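PDB 2H01: 2-Cys peroxiredoxin from Plasmodium yoelii, which probably reduces hydrogen peroxide and organic hydroperoxides to water and alcohols through a redox-active cysteine, as a thioredoxin peroxidase. Local coordinates for residues 9-14 / 105-110; 49-54 / 90-95; 56-61 / 66-71; 124-129 / 152-157. One frame throughout, in Å; residues are numbered along the deposited sequence.

Interaction 1 (9-14 / 105-110); sequences FKAEAV and KSIARS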
loop_
_atom_site.group_PDB
_atom_site.type_symbol
_atom_site.label_atom_id
_atom_site.label_comp_id
_atom_site.label_asym_id
_atom_site.label_seq_id
_atom_site.Cartn_x
_atom_site.Cartn_y
_atom_site.Cartn_z
ATOM N N PHE A 9 10.075 2.214 -8.281
ATOM C CA PHE A 9 9.469 1.388 -9.320
ATOM C C PHE A 9 8.663 2.229 -10.311
ATOM O O PHE A 9 8.304 3.376 -10.041
ATOM C CB PHE A 9 8.586 0.280 -8.700
ATOM C CG PHE A 9 7.433 0.799 -7.867
ATOM C CD1 PHE A 9 6.346 1.424 -8.465
ATOM C CD2 PHE A 9 7.448 0.673 -6.479
ATOM C CE1 PHE A 9 5.295 1.919 -7.696
ATOM C CE2 PHE A 9 6.403 1.164 -5.701
ATOM C CZ PHE A 9 5.326 1.789 -6.309
ATOM N N LYS A 10 8.464 1.653 -11.482
ATOM C CA LYS A 10 7.620 2.213 -12.512
ATOM C C LYS A 10 6.684 1.125 -13.020
ATOM O O LYS A 10 7.092 0.248 -13.752
ATOM C CB LYS A 10 8.477 2.728 -13.662
ATOM C CG LYS A 10 7.848 3.873 -14.415
ATOM C CD LYS A 10 8.066 3.802 -15.903
ATOM C CE LYS A 10 9.528 3.645 -16.250
ATOM N NZ LYS A 10 10.204 4.929 -16.560
ATOM N N ALA A 11 5.430 1.173 -12.611
ATOM C CA ALA A 11 4.495 0.109 -12.992
ATOM C C ALA A 11 3.246 0.529 -13.750
ATOM O O ALA A 11 2.800 1.670 -13.649
ATOM C CB ALA A 11 4.079 -0.679 -11.747
ATOM N N GLU A 12 2.696 -0.408 -14.520
ATOM C CA GLU A 12 1.463 -0.174 -15.264
ATOM C C GLU A 12 0.401 -0.116 -14.169
ATOM O O GLU A 12 0.580 -0.712 -13.106
ATOM C CB GLU A 12 1.150 -1.336 -16.222
ATOM C CG GLU A 12 2.085 -1.477 -17.428
ATOM C CD GLU A 12 2.119 -0.231 -18.310
ATOM O OE1 GLU A 12 2.661 0.800 -17.863
ATOM O OE2 GLU A 12 1.603 -0.279 -19.451
ATOM N N ALA A 13 -0.699 0.578 -14.421
ATOM C CA ALA A 13 -1.719 0.700 -13.393
ATOM C C ALA A 13 -3.135 0.880 -13.904
ATOM O O ALA A 13 -3.360 1.367 -15.010
ATOM C CB ALA A 13 -1.370 1.863 -12.467
ATOM N N VAL A 14 -4.068 0.344 -13.136
ATOM C CA VAL A 14 -5.467 0.637 -13.298
ATOM C C VAL A 14 -5.943 1.579 -12.235
ATOM O O VAL A 14 -5.871 1.283 -11.049
ATOM C CB VAL A 14 -6.311 -0.586 -13.185
ATOM C CG1 VAL A 14 -7.698 -0.287 -13.664
ATOM C CG2 VAL A 14 -5.701 -1.702 -13.932
ATOM N N LYS A 105 7.409 -9.232 -11.364
ATOM C CA LYS A 105 7.675 -9.628 -9.988
ATOM C C LYS A 105 8.762 -8.802 -9.302
ATOM O O LYS A 105 9.086 -9.041 -8.148
ATOM C CB LYS A 105 7.996 -11.112 -9.895
ATOM C CG LYS A 105 6.815 -12.003 -10.165
ATOM C CD LYS A 105 7.132 -13.461 -9.951
ATOM C CE LYS A 105 6.249 -14.327 -10.804
ATOM N NZ LYS A 105 4.841 -14.171 -10.423
ATOM N N SER A 106 9.247 -7.781 -9.999
ATOM C CA SER A 106 10.358 -6.980 -9.536
ATOM C C SER A 106 10.071 -6.186 -8.262
ATOM O O SER A 106 10.904 -6.089 -7.389
ATOM C CB SER A 106 10.881 -6.077 -10.661
ATOM O OG SER A 106 10.002 -5.017 -10.968
ATOM N N ILE A 107 8.878 -5.630 -8.168
ATOM C CA ILE A 107 8.508 -4.804 -7.037
ATOM C C ILE A 107 8.424 -5.629 -5.766
ATOM O O ILE A 107 9.048 -5.300 -4.768
ATOM C CB ILE A 107 7.198 -4.044 -7.318
ATOM C CG1 ILE A 107 7.376 -3.127 -8.524
ATOM C CG2 ILE A 107 6.770 -3.262 -6.114
ATOM C CD1 ILE A 107 6.115 -2.781 -9.260
ATOM N N ALA A 108 7.675 -6.721 -5.823
ATOM C CA ALA A 108 7.588 -7.623 -4.698
ATOM C C ALA A 108 8.977 -8.012 -4.253
ATOM O O ALA A 108 9.247 -8.080 -3.071
ATOM C CB ALA A 108 6.769 -8.840 -5.028
ATOM N N ARG A 109 9.861 -8.248 -5.206
ATOM C CA ARG A 109 11.201 -8.699 -4.857
ATOM C C ARG A 109 11.972 -7.615 -4.100
ATOM O O ARG A 109 12.570 -7.887 -3.059
ATOM C CB ARG A 109 11.972 -9.092 -6.130
ATOM C CG ARG A 109 13.184 -9.992 -5.877
ATOM C CD ARG A 109 14.045 -10.143 -7.136
ATOM N NE ARG A 109 13.253 -10.552 -8.295
ATOM C CZ ARG A 109 12.751 -11.768 -8.466
ATOM N NH1 ARG A 109 12.965 -12.705 -7.554
ATOM N NH2 ARG A 109 12.028 -12.046 -9.542
ATOM N N SER A 110 11.945 -6.389 -4.625
ATOM C CA SER A 110 12.654 -5.269 -4.003
ATOM C C SER A 110 12.208 -5.007 -2.569
ATOM O O SER A 110 12.984 -4.519 -1.749
ATOM C CB SER A 110 12.480 -3.997 -4.838
ATOM O OG SER A 110 11.128 -3.576 -4.861
#
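I107, in the short helix 106-110, reaches out to F9 and A11, where the chain enters strand 10-14. From CB the side chain divides. The branch CG2 goes to the ring of F9, 4.0 Å from F9 CD2. The other arm starts with CG1, whose partner is the root of the same phenylalanine: I107 CG1 lies 3.6 Å from F9 CB. The tip, I107 CD1, carries on past F9 and ends 3.8 Å from A11 CB. A chi1 of -61° sets CG1 beside its own backbone nitrogen and anti to its carbonyl carbon, while the extended chi2 of 155° gives the arm the length to reach both residues. The two larger side chains cross at about a right angle, and CG1 meets the ring obliquely. Isoleucine suits this place because CG2 lies by the ring, while CG1 and CD1 run along the root of F9 to the methyl of A11; alanine suits position 11 because its lone methyl is small enough to let I107 CD1 come into contact with the strand. This is plain packing of a short helix on the first strand of the thioredoxin-like domain, which pairs with strands 20-24 and 98-101, away from the predicted active-site cysteine. Carbon alone meets carbon here, so the contact rests on dispersion and the exclusion of water, and shape rather than directional bonding sets its geometry.

Interaction 2 (49-54 / 90-95); sequences SEIIAL and GGIGNI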
loop_
_atom_site.group_PDB
_atom_site.type_symbol
_atom_site.label_atom_id
_atom_site.label_comp_id
_atom_site.label_asym_id
_atom_site.label_seq_id
_atom_site.Cartn_x
_atom_site.Cartn_y
_atom_site.Cartn_z
ATOM N N SER A 49 -10.382 -9.207 1.746
ATOM C CA SER A 49 -10.728 -8.315 2.844
ATOM C C SER A 49 -9.797 -7.106 2.976
ATOM O O SER A 49 -10.210 -6.076 3.488
ATOM C CB SER A 49 -10.785 -9.086 4.173
ATOM O OG SER A 49 -9.491 -9.444 4.626
ATOM N N GLU A 50 -8.553 -7.215 2.517
ATOM C CA GLU A 50 -7.643 -6.083 2.638
ATOM C C GLU A 50 -7.953 -5.008 1.607
ATOM O O GLU A 50 -7.976 -3.819 1.933
ATOM C CB GLU A 50 -6.172 -6.522 2.522
ATOM C CG GLU A 50 -5.936 -7.779 1.703
ATOM C CD GLU A 50 -6.249 -9.055 2.479
ATOM O OE1 GLU A 50 -5.714 -9.222 3.599
ATOM O OE2 GLU A 50 -7.017 -9.895 1.962
ATOM N N ILE A 51 -8.196 -5.380 0.362
ATOM C CA ILE A 51 -8.522 -4.379 -0.632
ATOM C C ILE A 51 -9.829 -3.670 -0.303
ATOM O O ILE A 51 -9.908 -2.453 -0.315
ATOM C CB ILE A 51 -8.590 -4.975 -2.040
ATOM C CG1 ILE A 51 -7.224 -5.513 -2.467
ATOM C CG2 ILE A 51 -9.120 -3.953 -3.006
ATOM C CD1 ILE A 51 -7.248 -6.433 -3.636
ATOM N N ILE A 52 -10.715 -4.117 -0.066
ATOM C CA ILE A 52 -12.008 -3.685 0.452
ATOM C C ILE A 52 -11.880 -3.127 1.865
ATOM O O ILE A 52 -12.434 -2.066 2.184
ATOM C CB ILE A 52 -13.014 -4.853 0.434
ATOM C CG1 ILE A 52 -12.992 -5.556 -0.925
ATOM C CG2 ILE A 52 -14.413 -4.355 0.760
ATOM C CD1 ILE A 52 -13.715 -6.884 -0.937
ATOM N N ALA A 53 -11.484 -3.564 2.626
ATOM C CA ALA A 53 -11.386 -2.826 3.887
ATOM C C ALA A 53 -10.707 -1.468 3.663
ATOM O O ALA A 53 -11.119 -0.465 4.236
ATOM C CB ALA A 53 -10.609 -3.630 4.907
ATOM N N LEU A 54 -9.666 -1.440 2.831
ATOM C CA LEU A 54 -8.962 -0.191 2.559
ATOM C C LEU A 54 -9.797 0.766 1.714
ATOM O O LEU A 54 -9.918 1.952 2.047
ATOM C CB LEU A 54 -7.626 -0.456 1.853
ATOM C CG LEU A 54 -6.570 -1.222 2.649
ATOM C CD1 LEU A 54 -5.364 -1.486 1.764
ATOM C CD2 LEU A 54 -6.166 -0.425 3.890
ATOM N N GLY A 90 -17.319 -12.899 -6.675
ATOM C CA GLY A 90 -15.898 -13.015 -6.410
ATOM C C GLY A 90 -14.998 -11.872 -6.831
ATOM O O GLY A 90 -13.783 -11.990 -6.711
ATOM N N GLY A 91 -15.563 -10.773 -7.318
ATOM C CA GLY A 91 -14.722 -9.659 -7.733
ATOM C C GLY A 91 -14.474 -8.652 -6.627
ATOM O O GLY A 91 -14.908 -8.870 -5.495
ATOM N N ILE A 92 -13.799 -7.556 -6.955
ATOM C CA ILE A 92 -13.612 -6.463 -6.011
ATOM C C ILE A 92 -14.522 -5.317 -6.309
ATOM O O ILE A 92 -14.580 -4.369 -5.558
ATOM C CB ILE A 92 -12.168 -5.959 -5.997
ATOM C CG1 ILE A 92 -11.541 -6.116 -7.368
ATOM C CG2 ILE A 92 -11.366 -6.654 -4.935
ATOM C CD1 ILE A 92 -10.630 -5.014 -7.745
ATOM N N GLY A 93 -15.212 -5.401 -7.432
ATOM C CA GLY A 93 -16.056 -4.324 -7.897
ATOM C C GLY A 93 -15.264 -3.083 -8.198
ATOM O O GLY A 93 -14.069 -3.134 -8.450
ATOM N N ASN A 94 -15.942 -1.953 -8.142
ATOM C CA ASN A 94 -15.379 -0.701 -8.607
ATOM C C ASN A 94 -14.622 0.099 -7.546
ATOM O O ASN A 94 -15.024 1.196 -7.202
ATOM C CB ASN A 94 -16.467 0.152 -9.216
ATOM C CG ASN A 94 -15.937 1.125 -10.192
ATOM O OD1 ASN A 94 -16.619 2.059 -10.571
ATOM N ND2 ASN A 94 -14.706 0.927 -10.609
ATOM N N ILE A 95 -13.530 -0.452 -7.038
ATOM C CA ILE A 95 -12.725 0.257 -6.063
ATOM C C ILE A 95 -12.142 1.536 -6.632
ATOM O O ILE A 95 -11.914 1.670 -7.827
ATOM C CB ILE A 95 -11.619 -0.626 -5.492
ATOM C CG1 ILE A 95 -10.582 -0.957 -6.570
ATOM C CG2 ILE A 95 -12.196 -1.843 -4.870
ATOM C CD1 ILE A 95 -9.216 -1.167 -6.046
#
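I52 and I92 mark the nearest approach of the two backbones, 7.2 Å between their CA atoms, where a turn of helix 49-56 runs past the irregular loop 90-95. The gap is filled by four isoleucines. I51 contributes its CG2 methyl, which meets two loop residues: I92 CG2 at 4.0 Å and I95 CD1 at 4.1 Å. It can do so because chi1 of -64° turns CG1 to the side of the backbone nitrogen and leaves CG2 anti to that nitrogen, facing the loop. I95 crosses I51 at about a right angle. I52 touches more lightly, its CG1 lying 4.5 Å from I92 CG2, so the same methyl of I92, CG2, meets two successive helix residues. Branched aliphatic side chains suit a helix meeting a coil, since their methyls fill an uneven surface without needing polar partners. The loop bends as it does partly through its glycines: G90 and G93 have phi angles of 82° and 63°, values that side-chain-bearing residues adopt much less readily. The side chain of I52 is about 6 Å from that of C47, the predicted peroxidatic cysteine, which places this packing close to the probable active site. W82 of helix 76-83 packs on both I51 and I92, and its NE1 donates to G90 O, joining that helix to the loop. I51 also meets Y37 of strand 33-38, while A53 and L54 turn to V147 at the start of helix 147-163.

Interaction 3 (56-61 / 66-71); sequences KALDSF and VELLGC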
loop_
_atom_site.group_PDB
_atom_site.type_symbol
_atom_site.label_atom_id
_atom_site.label_comp_id
_atom_site.label_asym_id
_atom_site.label_seq_id
_atom_site.Cartn_x
_atom_site.Cartn_y
_atom_site.Cartn_z
ATOM N N LYS A 56 -12.943 0.916 1.401
ATOM C CA LYS A 56 -14.080 1.397 2.174
ATOM C C LYS A 56 -13.637 2.535 3.093
ATOM O O LYS A 56 -14.447 3.338 3.521
ATOM C CB LYS A 56 -14.694 0.265 3.002
ATOM C CG LYS A 56 -15.839 -0.454 2.299
ATOM C CD LYS A 56 -16.266 -1.672 3.117
ATOM C CE LYS A 56 -17.362 -2.459 2.418
ATOM N NZ LYS A 56 -17.538 -3.796 3.054
ATOM N N ALA A 57 -12.343 2.602 3.385
ATOM C CA ALA A 57 -11.818 3.653 4.247
ATOM C C ALA A 57 -11.049 4.715 3.447
ATOM O O ALA A 57 -10.356 5.546 4.020
ATOM C CB ALA A 57 -10.917 3.041 5.297
ATOM N N LEU A 58 -11.183 4.695 2.128
ATOM C CA LEU A 58 -10.466 5.647 1.291
ATOM C C LEU A 58 -10.496 7.083 1.798
ATOM O O LEU A 58 -9.451 7.719 1.926
ATOM C CB LEU A 58 -10.993 5.621 -0.143
ATOM C CG LEU A 58 -10.188 6.491 -1.114
ATOM C CD1 LEU A 58 -8.743 6.000 -1.180
ATOM C CD2 LEU A 58 -10.823 6.440 -2.489
ATOM N N ASP A 59 -11.681 7.607 2.079
ATOM C CA ASP A 59 -11.771 8.983 2.555
ATOM C C ASP A 59 -10.866 9.286 3.745
ATOM O O ASP A 59 -10.282 10.366 3.812
ATOM C CB ASP A 59 -13.219 9.344 2.888
ATOM C CG ASP A 59 -14.060 9.565 1.641
ATOM O OD1 ASP A 59 -13.527 10.160 0.673
ATOM O OD2 ASP A 59 -15.246 9.160 1.633
ATOM N N SER A 60 -10.753 8.349 4.682
ATOM C CA SER A 60 -9.877 8.540 5.839
ATOM C C SER A 60 -8.435 8.758 5.369
ATOM O O SER A 60 -7.691 9.544 5.967
ATOM C CB SER A 60 -9.929 7.322 6.770
ATOM O OG SER A 60 -11.131 7.283 7.511
ATOM N N PHE A 61 -8.040 8.054 4.307
ATOM C CA PHE A 61 -6.687 8.190 3.749
ATOM C C PHE A 61 -6.496 9.512 3.016
ATOM O O PHE A 61 -5.468 10.168 3.172
ATOM C CB PHE A 61 -6.358 7.031 2.805
ATOM C CG PHE A 61 -6.104 5.739 3.513
ATOM C CD1 PHE A 61 -7.093 4.773 3.601
ATOM C CD2 PHE A 61 -4.899 5.526 4.173
ATOM C CE1 PHE A 61 -6.891 3.614 4.346
ATOM C CE2 PHE A 61 -4.688 4.370 4.922
ATOM C CZ PHE A 61 -5.687 3.413 5.011
ATOM N N VAL A 66 -2.942 10.660 2.104
ATOM C CA VAL A 66 -2.303 9.376 1.825
ATOM C C VAL A 66 -2.846 8.755 0.545
ATOM O O VAL A 66 -4.061 8.648 0.357
ATOM C CB VAL A 66 -2.536 8.367 2.958
ATOM C CG1 VAL A 66 -1.967 7.007 2.556
ATOM C CG2 VAL A 66 -1.887 8.859 4.240
ATOM N N GLU A 67 -1.928 8.333 -0.317
ATOM C CA GLU A 67 -2.254 7.705 -1.592
ATOM C C GLU A 67 -2.187 6.181 -1.446
ATOM O O GLU A 67 -1.151 5.632 -1.072
ATOM C CB GLU A 67 -1.253 8.169 -2.658
ATOM C CG GLU A 67 -1.521 7.660 -4.074
ATOM C CD GLU A 67 -2.720 8.321 -4.721
ATOM O OE1 GLU A 67 -3.016 9.500 -4.400
ATOM O OE2 GLU A 67 -3.356 7.669 -5.567
ATOM N N LEU A 68 -3.289 5.504 -1.750
ATOM C CA LEU A 68 -3.347 4.048 -1.648
ATOM C C LEU A 68 -2.903 3.368 -2.932
ATOM O O LEU A 68 -3.352 3.735 -4.012
ATOM C CB LEU A 68 -4.767 3.578 -1.344
ATOM C CG LEU A 68 -5.302 3.617 0.082
ATOM C CD1 LEU A 68 -6.703 2.993 0.104
ATOM C CD2 LEU A 68 -4.362 2.847 0.997
ATOM N N LEU A 69 -2.026 2.373 -2.801
ATOM C CA LEU A 69 -1.547 1.613 -3.953
ATOM C C LEU A 69 -1.584 0.122 -3.622
ATOM O O LEU A 69 -0.885 -0.342 -2.725
ATOM C CB LEU A 69 -0.118 2.042 -4.336
ATOM C CG LEU A 69 0.054 3.494 -4.826
ATOM C CD1 LEU A 69 1.505 3.757 -5.171
ATOM C CD2 LEU A 69 -0.822 3.748 -6.052
ATOM N N GLY A 70 -2.431 -0.612 -4.339
ATOM C CA GLY A 70 -2.552 -2.049 -4.148
ATOM C C GLY A 70 -1.726 -2.785 -5.189
ATOM O O GLY A 70 -1.847 -2.526 -6.380
ATOM N N CYS A 71 -0.896 -3.720 -4.752
ATOM C CA CYS A 71 -0.044 -4.431 -5.686
ATOM C C CYS A 71 -0.090 -5.961 -5.605
ATOM O O CYS A 71 -0.048 -6.538 -4.516
ATOM C CB CYS A 71 1.394 -3.948 -5.479
ATOM S SG CYS A 71 2.664 -4.702 -6.523
#
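F61 and the strand residues V66 and L68 hold together the second half of a beta-alpha-beta crossover of the thioredoxin fold, in which helices 49-56 and 58-63 link the parallel strands 33-38 and 66-72. F61 loses the most surface. L68 covers one face of its ring in a CH-pi contact, with L68 CD2 4.0 Å above the centroid and almost exactly on the ring normal. V66 comes instead to the edge, where its CB lies in the ring plane and its CG1 approaches F61 CD2 to 3.7 Å. V66 and L68 alternate with E67, so both present their side chains to the helix while E67 points away; a beta-branched residue is at home in the strand, and leucine has the reach to cover an aromatic face. L68 CD1 touches both F61 CD1 and the CD1 methyl of L58, a residue about one turn before F61 in the helix. I154 and L151 of helix 147-163 touch F61 as well. The short return to the strand is closed by the backbone: V66 N donates to F61 O at 2.8 Å, with an N-H...O angle of 157°, the nitrogen standing 36° out of the carbonyl plane.

Interaction 4 (124-129 / 152-157); sequences FVLIDK and RLIDAL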
loop_
_atom_site.group_PDB
_atom_site.type_symbol
_atom_site.label_atom_id
_atom_site.label_comp_id
_atom_site.label_asym_id
_atom_site.label_seq_id
_atom_site.Cartn_x
_atom_site.Cartn_y
_atom_site.Cartn_z
ATOM N N PHE A 124 1.822 -4.338 4.432
ATOM C CA PHE A 124 1.427 -2.928 4.401
ATOM C C PHE A 124 2.711 -2.131 4.587
ATOM O O PHE A 124 3.426 -2.313 5.571
ATOM C CB PHE A 124 0.437 -2.568 5.523
ATOM C CG PHE A 124 -0.906 -3.250 5.408
ATOM C CD1 PHE A 124 -1.672 -3.132 4.252
ATOM C CD2 PHE A 124 -1.391 -4.036 6.453
ATOM C CE1 PHE A 124 -2.910 -3.795 4.136
ATOM C CE2 PHE A 124 -2.621 -4.701 6.346
ATOM C CZ PHE A 124 -3.378 -4.582 5.188
ATOM N N VAL A 125 3.012 -1.261 3.633
ATOM C CA VAL A 125 4.226 -0.457 3.690
ATOM C C VAL A 125 3.890 1.025 3.618
ATOM O O VAL A 125 3.366 1.508 2.614
ATOM C CB VAL A 125 5.164 -0.816 2.527
ATOM C CG1 VAL A 125 6.510 -0.110 2.693
ATOM C CG2 VAL A 125 5.351 -2.330 2.476
ATOM N N LEU A 126 4.191 1.748 4.689
ATOM C CA LEU A 126 3.901 3.175 4.736
ATOM C C LEU A 126 5.164 3.964 4.405
ATOM O O LEU A 126 6.213 3.762 5.018
ATOM C CB LEU A 126 3.363 3.558 6.122
ATOM C CG LEU A 126 3.207 5.045 6.446
ATOM C CD1 LEU A 126 2.244 5.712 5.470
ATOM C CD2 LEU A 126 2.735 5.196 7.884
ATOM N N ILE A 127 5.085 4.807 3.531
ATOM C CA ILE A 127 6.163 5.625 2.990
ATOM C C ILE A 127 5.859 7.112 3.145
ATOM O O ILE A 127 4.716 7.543 2.874
ATOM C CB ILE A 127 6.404 5.287 1.506
ATOM C CG1 ILE A 127 6.497 3.772 1.313
ATOM C CG2 ILE A 127 7.665 5.972 1.003
ATOM C CD1 ILE A 127 6.432 3.336 -0.133
ATOM N N ASP A 128 6.745 7.977 3.655
ATOM C CA ASP A 128 6.453 9.410 3.814
ATOM C C ASP A 128 6.599 10.176 2.501
ATOM O O ASP A 128 6.907 9.587 1.466
ATOM C CB ASP A 128 7.326 10.058 4.903
ATOM C CG ASP A 128 8.809 10.034 4.573
ATOM O OD1 ASP A 128 9.184 10.007 3.380
ATOM O OD2 ASP A 128 9.609 10.061 5.529
ATOM N N LYS A 129 6.469 11.490 2.574
ATOM C CA LYS A 129 6.462 12.344 1.405
ATOM C C LYS A 129 7.858 12.544 0.812
ATOM O O LYS A 129 8.024 13.116 -0.253
ATOM C CB LYS A 129 5.826 13.673 1.757
ATOM C CG LYS A 129 4.551 13.532 2.523
ATOM C CD LYS A 129 3.595 14.656 2.197
ATOM C CE LYS A 129 4.053 15.976 2.780
ATOM N NZ LYS A 129 4.175 15.919 4.242
ATOM N N ARG A 152 -3.884 4.842 12.431
ATOM C CA ARG A 152 -3.350 5.222 13.729
ATOM C C ARG A 152 -1.842 5.490 13.627
ATOM O O ARG A 152 -1.325 6.400 14.273
ATOM C CB ARG A 152 -3.604 4.070 14.695
ATOM C CG ARG A 152 -3.585 4.395 16.159
ATOM C CD ARG A 152 -4.675 3.541 16.787
ATOM N NE ARG A 152 -5.938 3.843 16.117
ATOM C CZ ARG A 152 -6.901 2.961 15.860
ATOM N NH1 ARG A 152 -6.770 1.685 16.226
ATOM N NH2 ARG A 152 -7.988 3.354 15.195
ATOM N N LEU A 153 -1.142 4.676 12.841
ATOM C CA LEU A 153 0.305 4.834 12.657
ATOM C C LEU A 153 0.549 6.101 11.845
ATOM O O LEU A 153 1.463 6.876 12.130
ATOM C CB LEU A 153 0.899 3.619 11.928
ATOM C CG LEU A 153 0.874 2.346 12.780
ATOM C CD1 LEU A 153 1.355 1.150 11.970
ATOM C CD2 LEU A 153 1.744 2.564 14.033
ATOM N N ILE A 154 -0.155 6.263 10.740
ATOM C CA ILE A 154 -0.265 7.559 10.079
ATOM C C ILE A 154 -0.678 8.648 11.064
ATOM O O ILE A 154 -0.079 9.704 11.146
ATOM C CB ILE A 154 -1.272 7.489 8.916
ATOM C CG1 ILE A 154 -0.990 6.267 8.039
ATOM C CG2 ILE A 154 -1.222 8.765 8.091
ATOM C CD1 ILE A 154 -2.097 5.949 7.060
ATOM N N ASP A 155 -1.342 8.699 11.784
ATOM C CA ASP A 155 -1.541 9.848 12.669
ATOM C C ASP A 155 -0.313 10.047 13.543
ATOM O O ASP A 155 0.142 11.170 13.743
ATOM C CB ASP A 155 -2.779 9.666 13.562
ATOM C CG ASP A 155 -4.079 9.846 12.806
ATOM O OD1 ASP A 155 -5.132 9.404 13.308
ATOM O OD2 ASP A 155 -4.057 10.436 11.704
ATOM N N ALA A 156 0.223 8.952 14.067
ATOM C CA ALA A 156 1.409 9.042 14.906
ATOM C C ALA A 156 2.584 9.563 14.060
ATOM O O ALA A 156 3.344 10.439 14.500
ATOM C CB ALA A 156 1.744 7.668 15.503
ATOM N N LEU A 157 2.735 9.027 12.852
ATOM C CA LEU A 157 3.826 9.476 11.993
ATOM C C LEU A 157 3.723 10.993 11.784
ATOM O O LEU A 157 4.677 11.727 12.052
ATOM C CB LEU A 157 3.792 8.759 10.635
ATOM C CG LEU A 157 4.739 9.281 9.537
ATOM C CD1 LEU A 157 6.204 9.207 10.008
ATOM C CD2 LEU A 157 4.561 8.432 8.260
#
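L126, in the last part of strand 119-127, meets L157 and I154 of helix 147-163, and the contact between them is entirely apolar. L126 and L157 reach toward each other tip to tip, with their CD2 methyls 3.7 Å apart. Both leucines have the same shape: CG is anti to the backbone nitrogen (chi1 170° in L126 and 171° in L157), which extends each side chain into the space between strand and helix. I154 approaches from another direction, its CG1 lying 3.9 Å from L126 CD2, so one methyl of the strand leucine touches both helix residues. The backbones stay well apart, with 8.1 Å between the CA atoms of L126 and I154. Leucine suits both sides of such a gap because its forked end is far enough from the main chain to bridge it.

Polar interactions belong to the surroundings. D128, just after the strand, accepts hydrogen bonds at OD1 from the backbone nitrogens of Q130 and V132, securing the turn into strand 133-138. D155 makes a salt bridge through OD2 to R64 NE. Around the leucines, strand 33-38 supplies L35 against L126 and Y33 against L157, while H135 and Q134 of strand 133-138 touch L126 and L157 respectively. The long helix thus lies across strands 133-138, 119-127 and 33-38, consistent with a helix covering one face of the sheet in the thioredoxin fold.

From the N terminus, interaction 1 opens first, and its loop, closed at 105-110, encloses interactions 2 and 3. Interaction 2 nests inside it, closing at 90-95, and interaction 3 nests inside interaction 2, joining residues only a short turn apart. Interaction 4 opens after interaction 1 has closed, so no loops cross. In space, interactions 2, 3 and 4 touch one another: L54 meets F61 and L68, I154 meets F61 and V66, and L54 also reaches F124. Helices 49-56, 58-63 and 147-163 thereby share packing against the sheet, whereas interaction 1 joins helix 106-110 to strand 10-14 without touching the other contacts.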